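Local coordinates for protein transcriptional regulator (Bacillus subtilis, PDB 1VI0) that represses genes of fatty acid transport and beta-oxidation as a DNA-binding homodimer, and lets go of its DNA when long-chain fatty acyl-CoA binds, at residues Ser90-Leu95 and Gly160-Thr165; Gly134-Gly139 and Leu149-Ala154; Gln156-Thr161 and Glu187-Gly192. One frame throughout, in Å; residues are numbered along the deposited sequence.

Contact 1 of 3, residues Ser90-Leu95 and Gly160-Thr165. With DCC (dodecyl-coa), chain C.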
# COMPACT_ATOMS: atom_id res chain seq x y z
N SER A 90 10.66 6.88 -12.82
CA SER A 90 11.85 7.64 -12.37
C SER A 90 11.47 8.95 -11.72
O SER A 90 12.06 9.30 -10.68
CB SER A 90 12.77 7.80 -13.58
OG SER A 90 12.27 8.69 -14.52
N LYS A 91 10.40 9.63 -12.19
CA LYS A 91 9.99 10.88 -11.59
C LYS A 91 9.36 10.65 -10.21
O LYS A 91 9.67 11.44 -9.30
CB LYS A 91 9.18 11.75 -12.52
CG LYS A 91 9.97 12.11 -13.80
CD LYS A 91 10.82 13.34 -13.53
CE LYS A 91 12.25 13.16 -14.01
NZ LYS A 91 13.02 12.24 -13.10
N HIS A 92 8.61 9.59 -10.08
CA HIS A 92 7.99 9.25 -8.76
C HIS A 92 9.11 9.00 -7.74
O HIS A 92 9.18 9.58 -6.65
CB HIS A 92 7.05 8.10 -8.93
CG HIS A 92 6.23 7.64 -7.76
ND1 HIS A 92 4.92 7.21 -7.86
CD2 HIS A 92 6.58 7.48 -6.48
CE1 HIS A 92 4.53 6.77 -6.66
NE2 HIS A 92 5.53 6.95 -5.78
N PHE A 93 10.06 8.13 -8.09
CA PHE A 93 11.17 7.76 -7.19
C PHE A 93 12.02 8.98 -6.85
O PHE A 93 12.28 9.19 -5.66
CB PHE A 93 12.01 6.67 -7.93
CG PHE A 93 11.38 5.31 -7.94
CD1 PHE A 93 10.15 5.01 -7.34
CD2 PHE A 93 12.14 4.22 -8.39
CE1 PHE A 93 9.70 3.71 -7.33
CE2 PHE A 93 11.66 2.93 -8.37
CZ PHE A 93 10.41 2.66 -7.81
N SER A 94 12.32 9.81 -7.85
CA SER A 94 13.14 10.98 -7.66
C SER A 94 12.54 12.00 -6.70
O SER A 94 13.23 12.61 -5.87
CB SER A 94 13.50 11.69 -8.99
OG SER A 94 14.37 10.81 -9.73
N LEU A 95 11.29 12.32 -6.85
CA LEU A 95 10.57 13.24 -5.95
C LEU A 95 10.71 12.80 -4.50
O LEU A 95 11.22 13.59 -3.67
CB LEU A 95 9.10 13.19 -6.38
CG LEU A 95 8.13 14.28 -5.92
CD1 LEU A 95 6.99 13.70 -5.12
CD2 LEU A 95 8.79 15.44 -5.22
N GLY A 160 0.71 -0.12 -7.63
CA GLY A 160 1.04 -0.88 -6.35
C GLY A 160 2.52 -1.29 -6.38
O GLY A 160 3.11 -1.25 -5.29
N THR A 161 3.05 -1.62 -7.53
CA THR A 161 4.48 -2.02 -7.65
C THR A 161 5.37 -0.82 -7.36
O THR A 161 6.24 -0.86 -6.48
CB THR A 161 4.73 -2.57 -9.06
OG1 THR A 161 4.02 -3.81 -9.21
CG2 THR A 161 6.22 -2.77 -9.34
N ILE A 162 5.09 0.35 -7.93
CA ILE A 162 5.82 1.55 -7.68
C ILE A 162 5.83 1.94 -6.19
O ILE A 162 6.81 2.08 -5.44
CB ILE A 162 5.31 2.74 -8.52
CG1 ILE A 162 5.51 2.46 -10.04
CG2 ILE A 162 6.09 4.00 -8.14
CD1 ILE A 162 4.83 3.53 -10.94
N ASP A 163 4.57 1.92 -5.65
CA ASP A 163 4.31 2.30 -4.31
C ASP A 163 4.92 1.34 -3.28
O ASP A 163 5.62 1.85 -2.34
CB ASP A 163 2.78 2.37 -4.06
CG ASP A 163 2.45 2.91 -2.69
OD1 ASP A 163 2.88 4.07 -2.39
OD2 ASP A 163 1.64 2.29 -1.96
N GLU A 164 4.92 0.04 -3.59
CA GLU A 164 5.51 -0.92 -2.58
C GLU A 164 7.04 -0.80 -2.66
O GLU A 164 7.69 -1.03 -1.61
CB GLU A 164 5.04 -2.33 -2.88
CG GLU A 164 5.67 -3.40 -1.99
CD GLU A 164 5.29 -3.22 -0.52
OE1 GLU A 164 4.31 -2.55 -0.20
OE2 GLU A 164 6.08 -3.78 0.30
N THR A 165 7.54 -0.51 -3.85
CA THR A 165 9.02 -0.30 -3.94
C THR A 165 9.44 0.86 -3.07
O THR A 165 10.42 0.77 -2.26
CB THR A 165 9.47 -0.18 -5.41
OG1 THR A 165 9.10 -1.36 -6.13
CG2 THR A 165 11.03 -0.15 -5.37
C2 DCC C . -13.18 -4.56 -11.38
C4 DCC C . -12.96 -2.54 -10.42
C5 DCC C . -11.60 -2.65 -10.31
C6 DCC C . -11.06 -3.87 -10.77
C8 DCC C . -12.10 -0.74 -9.54
C10 DCC C . 2.90 11.96 -5.11
C11 DCC C . 3.71 13.06 -4.41
C12 DCC C . 2.86 14.01 -3.57
N9 DCC C . -13.29 -1.32 -9.90
N7 DCC C . -11.06 -1.52 -9.73
N3 DCC C . -13.81 -3.44 -10.96
N1 DCC C . -11.86 -4.80 -11.34
N6 DCC C . -9.75 -4.12 -10.68
C1' DCC C . -14.67 -0.71 -9.93
C2' DCC C . -15.02 0.11 -8.67
O2' DCC C . -15.78 -0.78 -7.81
C3' DCC C . -16.02 1.16 -9.26
O3' DCC C . -17.26 0.45 -9.61
C4' DCC C . -15.28 1.48 -10.62
O4' DCC C . -14.58 0.28 -10.97
C5' DCC C . -14.40 2.70 -10.49
O5' DCC C . -13.51 2.65 -9.34
P1 DCC C . -11.96 3.01 -9.44
O11 DCC C . -11.39 2.90 -8.11
O12 DCC C . -11.34 2.17 -10.60
O6 DCC C . -11.91 4.46 -9.99
P2 DCC C . -12.36 5.53 -9.01
O21 DCC C . -11.89 6.83 -9.62
O22 DCC C . -13.78 5.34 -8.68
O7 DCC C . -11.53 5.40 -7.62
CPA DCC C . -10.17 6.03 -7.57
CPB DCC C . -9.54 5.78 -6.17
CP8 DCC C . -9.75 4.31 -5.76
CP7 DCC C . -10.29 6.67 -5.19
CP9 DCC C . -8.12 6.22 -6.09
OP3 DCC C . -9.34 3.43 -6.76
CP6 DCC C . -9.08 3.96 -4.45
OP2 DCC C . -9.45 4.49 -3.41
NP2 DCC C . -8.15 3.05 -4.55
CP5 DCC C . -7.35 2.61 -3.33
CP4 DCC C . -6.01 3.44 -3.43
CP3 DCC C . -5.19 3.28 -2.14
OP1 DCC C . -5.68 3.62 -1.06
NP1 DCC C . -4.03 2.74 -2.28
CP2 DCC C . -3.07 2.45 -1.19
CP1 DCC C . -1.93 3.37 -1.48
S DCC C . -2.31 5.11 -1.83
P3 DCC C . -18.78 0.93 -9.39
O31 DCC C . -18.85 1.62 -8.09
O32 DCC C . -19.16 1.84 -10.48
O33 DCC C . -19.53 -0.37 -9.43
CA1 DCC C . -2.41 5.77 -0.14
CA2 DCC C . -2.25 7.32 -0.10
OA1 DCC C . -2.52 5.06 0.83
CA3 DCC C . -0.77 7.76 -0.18
CA4 DCC C . -0.35 8.67 -1.27
CA5 DCC C . 0.42 8.00 -2.38
CA6 DCC C . 1.54 8.85 -2.98
CA7 DCC C . 1.29 9.37 -4.38
CA8 DCC C . 2.45 9.49 -5.30
CA9 DCC C . 3.50 10.55 -4.96
O HOH W 1 4.57 6.18 -3.25
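Ile162 presses its CG2 methyl onto the imidazole of His92, and this is the tight part of the contact. CG2 lies 3.5 Å from the ring centroid and 13° off the ring normal, a CH-pi contact over the centre of the face; its nearest ring atom, ND1, is 3.4 Å from Ile162 CG2. On the opposite face the dodecyl chain passes, with DCC CA9 4.2 Å above the ring plane and offset toward the rim. The imidazole thus lies between a methyl packed closely on one face and a looser, offset ligand tail on the other. With CG of His92 anti to the backbone N (chi1 -176°), the ring projects toward helix 151-171. Both segments belong to the all-helical C-terminal region of a TetR-family regulator: segments 90-95 and 160-165, on helices 81-97 and 151-171, run roughly parallel, 24° apart, and flank the acyl-CoA pocket, to which His92, Leu95 and Asp163 contribute. Leu95 adds a close apolar touch, its CD1 3.4 Å from DCC C11. The same Ile162 CG2 also meets Phe93, 3.7 Å from CE1, while Phe93 CZ rests 3.8 Å from CG2 of Thr165, the two side chains at about a right angle.

The looser side is polar and indirect. His92 and Asp163 do not touch; a water in the plane of the imidazole stands at its edge, 2.8 Å from His92 NE2, and donates to Asp163 OD1. The other ring nitrogen, ND1, is hydrogen-bonded to Tyr128 OH, and Asp163 OD2 forms a salt bridge with Arg111.

Contact 2 of 3, residues Gly134-Gly139 and Leu149-Ala154. With DCC (dodecyl-coa), chain C.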
# COMPACT_ATOMS: atom_id res chain seq x y z
N GLY A 134 -4.39 6.47 -19.25
CA GLY A 134 -4.17 7.09 -20.60
C GLY A 134 -2.93 6.45 -21.23
O GLY A 134 -2.84 6.19 -22.42
N ILE A 135 -1.84 6.30 -20.47
CA ILE A 135 -0.66 5.61 -21.07
C ILE A 135 -1.04 4.25 -21.60
O ILE A 135 -0.73 3.82 -22.71
CB ILE A 135 0.47 5.51 -20.02
CG1 ILE A 135 1.04 6.86 -19.66
CG2 ILE A 135 1.52 4.52 -20.52
CD1 ILE A 135 1.91 6.84 -18.39
N LEU A 136 -1.82 3.45 -20.85
CA LEU A 136 -2.25 2.12 -21.20
C LEU A 136 -3.17 2.15 -22.45
O LEU A 136 -3.02 1.35 -23.33
CB LEU A 136 -2.96 1.48 -20.01
CG LEU A 136 -2.01 1.10 -18.83
CD1 LEU A 136 -2.78 0.69 -17.58
CD2 LEU A 136 -1.07 0.02 -19.34
N THR A 137 -4.17 3.05 -22.41
CA THR A 137 -5.15 3.06 -23.54
C THR A 137 -4.51 3.57 -24.83
O THR A 137 -4.86 3.08 -25.90
CB THR A 137 -6.44 3.80 -23.20
OG1 THR A 137 -6.19 5.14 -22.81
CG2 THR A 137 -7.19 3.03 -22.10
N GLU A 138 -3.57 4.47 -24.69
CA GLU A 138 -2.82 4.91 -25.91
C GLU A 138 -2.05 3.70 -26.42
O GLU A 138 -1.96 3.41 -27.60
CB GLU A 138 -1.82 5.98 -25.48
CG GLU A 138 -2.38 7.35 -25.27
CD GLU A 138 -1.43 8.30 -24.59
OE1 GLU A 138 -0.23 7.94 -24.45
OE2 GLU A 138 -1.86 9.40 -24.18
N GLY A 139 -1.40 2.99 -25.47
CA GLY A 139 -0.64 1.79 -25.83
C GLY A 139 -1.51 0.73 -26.48
O GLY A 139 -1.06 -0.04 -27.33
N LEU A 149 -5.42 -7.34 -21.74
CA LEU A 149 -5.05 -6.66 -20.50
C LEU A 149 -6.19 -5.74 -20.04
O LEU A 149 -6.88 -5.10 -20.86
CB LEU A 149 -3.80 -5.86 -20.73
CG LEU A 149 -3.41 -4.87 -19.63
CD1 LEU A 149 -1.91 -4.67 -19.60
CD2 LEU A 149 -4.09 -3.51 -19.87
N ASP A 150 -6.54 -5.82 -18.76
CA ASP A 150 -7.56 -5.00 -18.13
C ASP A 150 -6.92 -3.73 -17.61
O ASP A 150 -6.03 -3.78 -16.72
CB ASP A 150 -8.26 -5.73 -16.99
CG ASP A 150 -9.39 -4.91 -16.41
OD1 ASP A 150 -9.20 -4.20 -15.40
OD2 ASP A 150 -10.50 -4.88 -17.04
N VAL A 151 -7.32 -2.58 -18.08
CA VAL A 151 -6.77 -1.30 -17.70
C VAL A 151 -6.79 -1.05 -16.21
O VAL A 151 -5.78 -0.60 -15.65
CB VAL A 151 -7.37 -0.15 -18.52
CG1 VAL A 151 -6.89 1.19 -18.00
CG2 VAL A 151 -7.03 -0.29 -20.00
N ARG A 152 -7.94 -1.07 -15.54
CA ARG A 152 -7.96 -0.87 -14.08
C ARG A 152 -6.98 -1.82 -13.38
O ARG A 152 -6.21 -1.35 -12.52
CB ARG A 152 -9.40 -1.15 -13.56
CG ARG A 152 -10.30 0.06 -14.01
CD ARG A 152 -11.75 -0.20 -13.63
NE ARG A 152 -12.30 -1.41 -14.21
CZ ARG A 152 -13.56 -1.82 -14.14
NH1 ARG A 152 -14.47 -1.10 -13.47
NH2 ARG A 152 -13.95 -2.95 -14.71
N LEU A 153 -6.97 -3.10 -13.68
CA LEU A 153 -6.04 -4.02 -12.99
C LEU A 153 -4.59 -3.67 -13.32
O LEU A 153 -3.76 -3.72 -12.38
CB LEU A 153 -6.32 -5.45 -13.28
CG LEU A 153 -7.51 -6.16 -12.66
CD1 LEU A 153 -7.55 -7.58 -13.25
CD2 LEU A 153 -7.30 -6.23 -11.13
N ALA A 154 -4.28 -3.38 -14.61
CA ALA A 154 -2.90 -3.01 -14.95
C ALA A 154 -2.48 -1.73 -14.20
O ALA A 154 -1.33 -1.57 -13.79
CB ALA A 154 -2.70 -2.87 -16.43
C2 DCC C . -13.18 -4.56 -11.38
C4 DCC C . -12.96 -2.54 -10.42
C5 DCC C . -11.60 -2.65 -10.31
C6 DCC C . -11.06 -3.87 -10.77
C8 DCC C . -12.10 -0.74 -9.54
C10 DCC C . 2.90 11.96 -5.11
C11 DCC C . 3.71 13.06 -4.41
C12 DCC C . 2.86 14.01 -3.57
N9 DCC C . -13.29 -1.32 -9.90
N7 DCC C . -11.06 -1.52 -9.73
N3 DCC C . -13.81 -3.44 -10.96
N1 DCC C . -11.86 -4.80 -11.34
N6 DCC C . -9.75 -4.12 -10.68
C1' DCC C . -14.67 -0.71 -9.93
C2' DCC C . -15.02 0.11 -8.67
O2' DCC C . -15.78 -0.78 -7.81
C3' DCC C . -16.02 1.16 -9.26
O3' DCC C . -17.26 0.45 -9.61
C4' DCC C . -15.28 1.48 -10.62
O4' DCC C . -14.58 0.28 -10.97
C5' DCC C . -14.40 2.70 -10.49
O5' DCC C . -13.51 2.65 -9.34
P1 DCC C . -11.96 3.01 -9.44
O11 DCC C . -11.39 2.90 -8.11
O12 DCC C . -11.34 2.17 -10.60
O6 DCC C . -11.91 4.46 -9.99
P2 DCC C . -12.36 5.53 -9.01
O21 DCC C . -11.89 6.83 -9.62
O22 DCC C . -13.78 5.34 -8.68
O7 DCC C . -11.53 5.40 -7.62
CPA DCC C . -10.17 6.03 -7.57
CPB DCC C . -9.54 5.78 -6.17
CP8 DCC C . -9.75 4.31 -5.76
CP7 DCC C . -10.29 6.67 -5.19
CP9 DCC C . -8.12 6.22 -6.09
OP3 DCC C . -9.34 3.43 -6.76
CP6 DCC C . -9.08 3.96 -4.45
OP2 DCC C . -9.45 4.49 -3.41
NP2 DCC C . -8.15 3.05 -4.55
CP5 DCC C . -7.35 2.61 -3.33
CP4 DCC C . -6.01 3.44 -3.43
CP3 DCC C . -5.19 3.28 -2.14
OP1 DCC C . -5.68 3.62 -1.06
NP1 DCC C . -4.03 2.74 -2.28
CP2 DCC C . -3.07 2.45 -1.19
CP1 DCC C . -1.93 3.37 -1.48
S DCC C . -2.31 5.11 -1.83
P3 DCC C . -18.78 0.93 -9.39
O31 DCC C . -18.85 1.62 -8.09
O32 DCC C . -19.16 1.84 -10.48
O33 DCC C . -19.53 -0.37 -9.43
CA1 DCC C . -2.41 5.77 -0.14
CA2 DCC C . -2.25 7.32 -0.10
OA1 DCC C . -2.52 5.06 0.83
CA3 DCC C . -0.77 7.76 -0.18
CA4 DCC C . -0.35 8.67 -1.27
CA5 DCC C . 0.42 8.00 -2.38
CA6 DCC C . 1.54 8.85 -2.98
CA7 DCC C . 1.29 9.37 -4.38
CA8 DCC C . 2.45 9.49 -5.30
CA9 DCC C . 3.50 10.55 -4.96
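At the N-terminal end of helix 151-171, where that helix begins to line the acyl-CoA pocket, Val151 and Ala154 pack against Leu136 of helix 115-141. Leu136 does this with one branch: its CD1 lies 3.7 Å from Ala154 CB and 4.2 Å from Val151 CG1, and it also meets the backbone O of Val151. Its CG stands anti to the carbonyl carbon (chi1 -71°), which carries CD1 across to the opposing helix. Beside this, at partly exposed residues, Thr137 CG2 and Val151 CG2 meet at 3.9 Å, their side chains at about a right angle; the Thr137 hydroxyl bonds instead to Asp133 O of its own helix. The helix start is fixed by Asp150 at the N-cap: its OD1 accepts from Leu153 N through the anti lone pair, at 3.0 Å and a nearly straight 166°.

The other side of the same first turn faces the nucleotide. The guanidinium of Arg152 turns one face to the adenine, whose N3 lies 3.4 Å above the guanidinium plane, offset toward its rim. The bend at chi3 (-59°) goes with a weak bond of 2.9 Å from Arg152 NH1 to the ribose ring oxygen, DCC O4'. Leu153 CD2 lies 3.3 Å from the adenine amino nitrogen, DCC N6. Shortening Arg152 to an alanine is likely to leave that part of the adenine without its flat cover and O4' without this weak donor, so the nucleotide end could shift more freely.

The contact sits where the chain turns back from helix 115-141 into helix 151-171. Ile135, on the same helix as Leu136, packs on helix 81-97, including Leu85 and Val88, while Leu153 and Leu149 touch Ser184 and Ile193 of the second subunit.

Contact 3 of 3, residues Gln156-Thr161 and Glu187-Gly192. With DCC (dodecyl-coa), chain C.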
# COMPACT_ATOMS: atom_id res chain seq x y z
N GLN A 156 -3.54 -0.76 -11.30
CA GLN A 156 -3.35 -1.17 -9.87
C GLN A 156 -2.00 -1.87 -9.77
O GLN A 156 -1.30 -1.66 -8.76
CB GLN A 156 -4.56 -2.04 -9.52
CG GLN A 156 -5.75 -1.06 -9.34
CD GLN A 156 -7.10 -1.78 -9.42
OE1 GLN A 156 -7.27 -2.96 -9.10
NE2 GLN A 156 -8.14 -0.98 -9.70
N MSE A 157 -1.68 -2.71 -10.71
CA MSE A 157 -0.34 -3.37 -10.70
C MSE A 157 0.73 -2.31 -10.80
O MSE A 157 1.74 -2.34 -9.99
CB MSE A 157 -0.23 -4.39 -11.81
CG MSE A 157 1.09 -5.11 -11.91
SE MSE A 157 1.56 -6.46 -13.14
CE MSE A 157 1.53 -5.57 -14.83
N ILE A 158 0.66 -1.38 -11.72
CA ILE A 158 1.72 -0.38 -11.90
C ILE A 158 1.91 0.47 -10.69
O ILE A 158 2.98 0.62 -10.09
CB ILE A 158 1.49 0.50 -13.17
CG1 ILE A 158 1.54 -0.43 -14.39
CG2 ILE A 158 2.47 1.62 -13.22
CD1 ILE A 158 1.07 0.26 -15.65
N PHE A 159 0.78 1.05 -10.22
CA PHE A 159 0.87 1.90 -9.05
C PHE A 159 1.22 1.09 -7.79
O PHE A 159 2.14 1.58 -7.10
CB PHE A 159 -0.45 2.66 -8.84
CG PHE A 159 -0.42 3.50 -7.62
CD1 PHE A 159 0.28 4.67 -7.54
CD2 PHE A 159 -1.04 3.00 -6.44
CE1 PHE A 159 0.32 5.43 -6.38
CE2 PHE A 159 -0.99 3.75 -5.29
CZ PHE A 159 -0.29 4.94 -5.24
N GLY A 160 0.71 -0.12 -7.63
CA GLY A 160 1.04 -0.88 -6.35
C GLY A 160 2.52 -1.29 -6.38
O GLY A 160 3.11 -1.25 -5.29
N THR A 161 3.05 -1.62 -7.53
CA THR A 161 4.48 -2.02 -7.65
C THR A 161 5.37 -0.82 -7.36
O THR A 161 6.24 -0.86 -6.48
CB THR A 161 4.73 -2.57 -9.06
OG1 THR A 161 4.02 -3.81 -9.21
CG2 THR A 161 6.22 -2.77 -9.34
N GLU A 187 11.16 -2.83 -16.24
CA GLU A 187 11.23 -4.08 -16.95
C GLU A 187 10.37 -5.19 -16.35
O GLU A 187 9.81 -6.04 -17.09
CB GLU A 187 12.70 -4.49 -17.14
CG GLU A 187 13.45 -3.54 -18.10
CD GLU A 187 12.83 -3.56 -19.51
OE1 GLU A 187 12.11 -4.51 -19.85
OE2 GLU A 187 13.10 -2.62 -20.28
N LEU A 188 10.24 -5.22 -15.03
CA LEU A 188 9.39 -6.16 -14.33
C LEU A 188 7.92 -5.91 -14.75
O LEU A 188 7.26 -6.91 -15.03
CB LEU A 188 9.48 -6.01 -12.80
CG LEU A 188 10.80 -6.71 -12.24
CD1 LEU A 188 11.14 -6.21 -10.90
CD2 LEU A 188 10.53 -8.21 -12.30
N LEU A 189 7.48 -4.67 -14.84
CA LEU A 189 6.09 -4.36 -15.23
C LEU A 189 5.85 -4.68 -16.70
O LEU A 189 4.80 -5.24 -17.07
CB LEU A 189 5.79 -2.87 -14.94
CG LEU A 189 5.75 -2.47 -13.43
CD1 LEU A 189 5.75 -1.00 -13.23
CD2 LEU A 189 4.51 -3.13 -12.79
N VAL A 190 6.84 -4.44 -17.55
CA VAL A 190 6.77 -4.63 -18.98
C VAL A 190 6.75 -6.09 -19.37
O VAL A 190 5.92 -6.45 -20.20
CB VAL A 190 7.87 -3.81 -19.71
CG1 VAL A 190 7.99 -4.28 -21.15
CG2 VAL A 190 7.60 -2.34 -19.59
N SER A 191 7.56 -6.96 -18.76
CA SER A 191 7.68 -8.36 -19.17
C SER A 191 7.32 -9.37 -18.11
O SER A 191 7.31 -10.58 -18.44
CB SER A 191 9.13 -8.65 -19.65
OG SER A 191 9.47 -7.77 -20.72
N GLY A 192 7.07 -8.99 -16.88
CA GLY A 192 6.64 -9.85 -15.82
C GLY A 192 7.76 -10.80 -15.37
O GLY A 192 8.92 -10.54 -15.74
C2 DCC C . -13.18 -4.56 -11.38
C4 DCC C . -12.96 -2.54 -10.42
C5 DCC C . -11.60 -2.65 -10.31
C6 DCC C . -11.06 -3.87 -10.77
C8 DCC C . -12.10 -0.74 -9.54
C10 DCC C . 2.90 11.96 -5.11
C11 DCC C . 3.71 13.06 -4.41
C12 DCC C . 2.86 14.01 -3.57
N9 DCC C . -13.29 -1.32 -9.90
N7 DCC C . -11.06 -1.52 -9.73
N3 DCC C . -13.81 -3.44 -10.96
N1 DCC C . -11.86 -4.80 -11.34
N6 DCC C . -9.75 -4.12 -10.68
C1' DCC C . -14.67 -0.71 -9.93
C2' DCC C . -15.02 0.11 -8.67
O2' DCC C . -15.78 -0.78 -7.81
C3' DCC C . -16.02 1.16 -9.26
O3' DCC C . -17.26 0.45 -9.61
C4' DCC C . -15.28 1.48 -10.62
O4' DCC C . -14.58 0.28 -10.97
C5' DCC C . -14.40 2.70 -10.49
O5' DCC C . -13.51 2.65 -9.34
P1 DCC C . -11.96 3.01 -9.44
O11 DCC C . -11.39 2.90 -8.11
O12 DCC C . -11.34 2.17 -10.60
O6 DCC C . -11.91 4.46 -9.99
P2 DCC C . -12.36 5.53 -9.01
O21 DCC C . -11.89 6.83 -9.62
O22 DCC C . -13.78 5.34 -8.68
O7 DCC C . -11.53 5.40 -7.62
CPA DCC C . -10.17 6.03 -7.57
CPB DCC C . -9.54 5.78 -6.17
CP8 DCC C . -9.75 4.31 -5.76
CP7 DCC C . -10.29 6.67 -5.19
CP9 DCC C . -8.12 6.22 -6.09
OP3 DCC C . -9.34 3.43 -6.76
CP6 DCC C . -9.08 3.96 -4.45
OP2 DCC C . -9.45 4.49 -3.41
NP2 DCC C . -8.15 3.05 -4.55
CP5 DCC C . -7.35 2.61 -3.33
CP4 DCC C . -6.01 3.44 -3.43
CP3 DCC C . -5.19 3.28 -2.14
OP1 DCC C . -5.68 3.62 -1.06
NP1 DCC C . -4.03 2.74 -2.28
CP2 DCC C . -3.07 2.45 -1.19
CP1 DCC C . -1.93 3.37 -1.48
S DCC C . -2.31 5.11 -1.83
P3 DCC C . -18.78 0.93 -9.39
O31 DCC C . -18.85 1.62 -8.09
O32 DCC C . -19.16 1.84 -10.48
O33 DCC C . -19.53 -0.37 -9.43
CA1 DCC C . -2.41 5.77 -0.14
CA2 DCC C . -2.25 7.32 -0.10
OA1 DCC C . -2.52 5.06 0.83
CA3 DCC C . -0.77 7.76 -0.18
CA4 DCC C . -0.35 8.67 -1.27
CA5 DCC C . 0.42 8.00 -2.38
CA6 DCC C . 1.54 8.85 -2.98
CA7 DCC C . 1.29 9.37 -4.38
CA8 DCC C . 2.45 9.49 -5.30
CA9 DCC C . 3.50 10.55 -4.96
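Leu189 points toward helix 151-171 and meets Met157, Ile158 and Thr161, each in a different relative orientation. Against Thr161 the approach is tip to tip: CD2 of the leucine is 3.8 Å from Thr161 CB and 3.9 Å from its CG2. Against Ile158 the other branch is used, Leu189 CD1 standing 4.2 Å from CG2, with the two side chains slanting across one another. Met157, modelled as selenomethionine, slides past the leucine in the opposite direction, its CG 4.0 Å from Leu189 CD2; it is deposited in two conformers, and this approach is that of one of them. Leu189 thus wedges between successive turns of the facing helix, its CG anti to the carbonyl carbon (chi1 -68°) and both methyls in use. The contact is mainly between apolar groups. The axes of segments 156-161 and 187-191 approach to 10.8 Å and run nearly antiparallel, at 162°.

Other side chains of segment 156-161 turn toward the ligand. Gln156, extended beyond CG, offers both ends of its amide to the Hoogsteen edge of adenine: NE2 donates to DCC N7 at 3.0 Å, and OE1 accepts from DCC N6 at 3.2 Å. This paired grip reads the amino group and N7 together and fixes the rotation of the amide. Phe159 presents an edge to the pantetheine arm, CE2 lying 3.9 Å from DCC CP1, close to the ring plane.

Leu189 is backed by Ile89 of helix 81-97, and Leu189 and Val190 make backbone hydrogen bonds to the second subunit, where Met157 also packs on Thr161. This is consistent with the four-helix dimer interface common in TetR-family repressors, in which two C-terminal helices of each subunit pack together.

All three contacts use helix 151-171, taken in turn from its start: contact 2 at its N-terminal end, contact 3 next, contact 1 further along. Along the chain contact 2 closes before contact 3 opens, and it falls within the span between the two segments of contact 1. The centres of contacts 2 and 3 are about 12 Å apart. Those of contacts 1 and 3 are about 11 Å apart, and those of contacts 1 and 2 about 18 Å. Contacts 1 and 3 share Gly160 and Thr161; contacts 2 and 3 meet where Leu136 packs on Ile158. Helix 151-171 therefore joins helices 81-97, 115-141 and 182-191, and the acyl-CoA pocket and the subunit interface share this one helix.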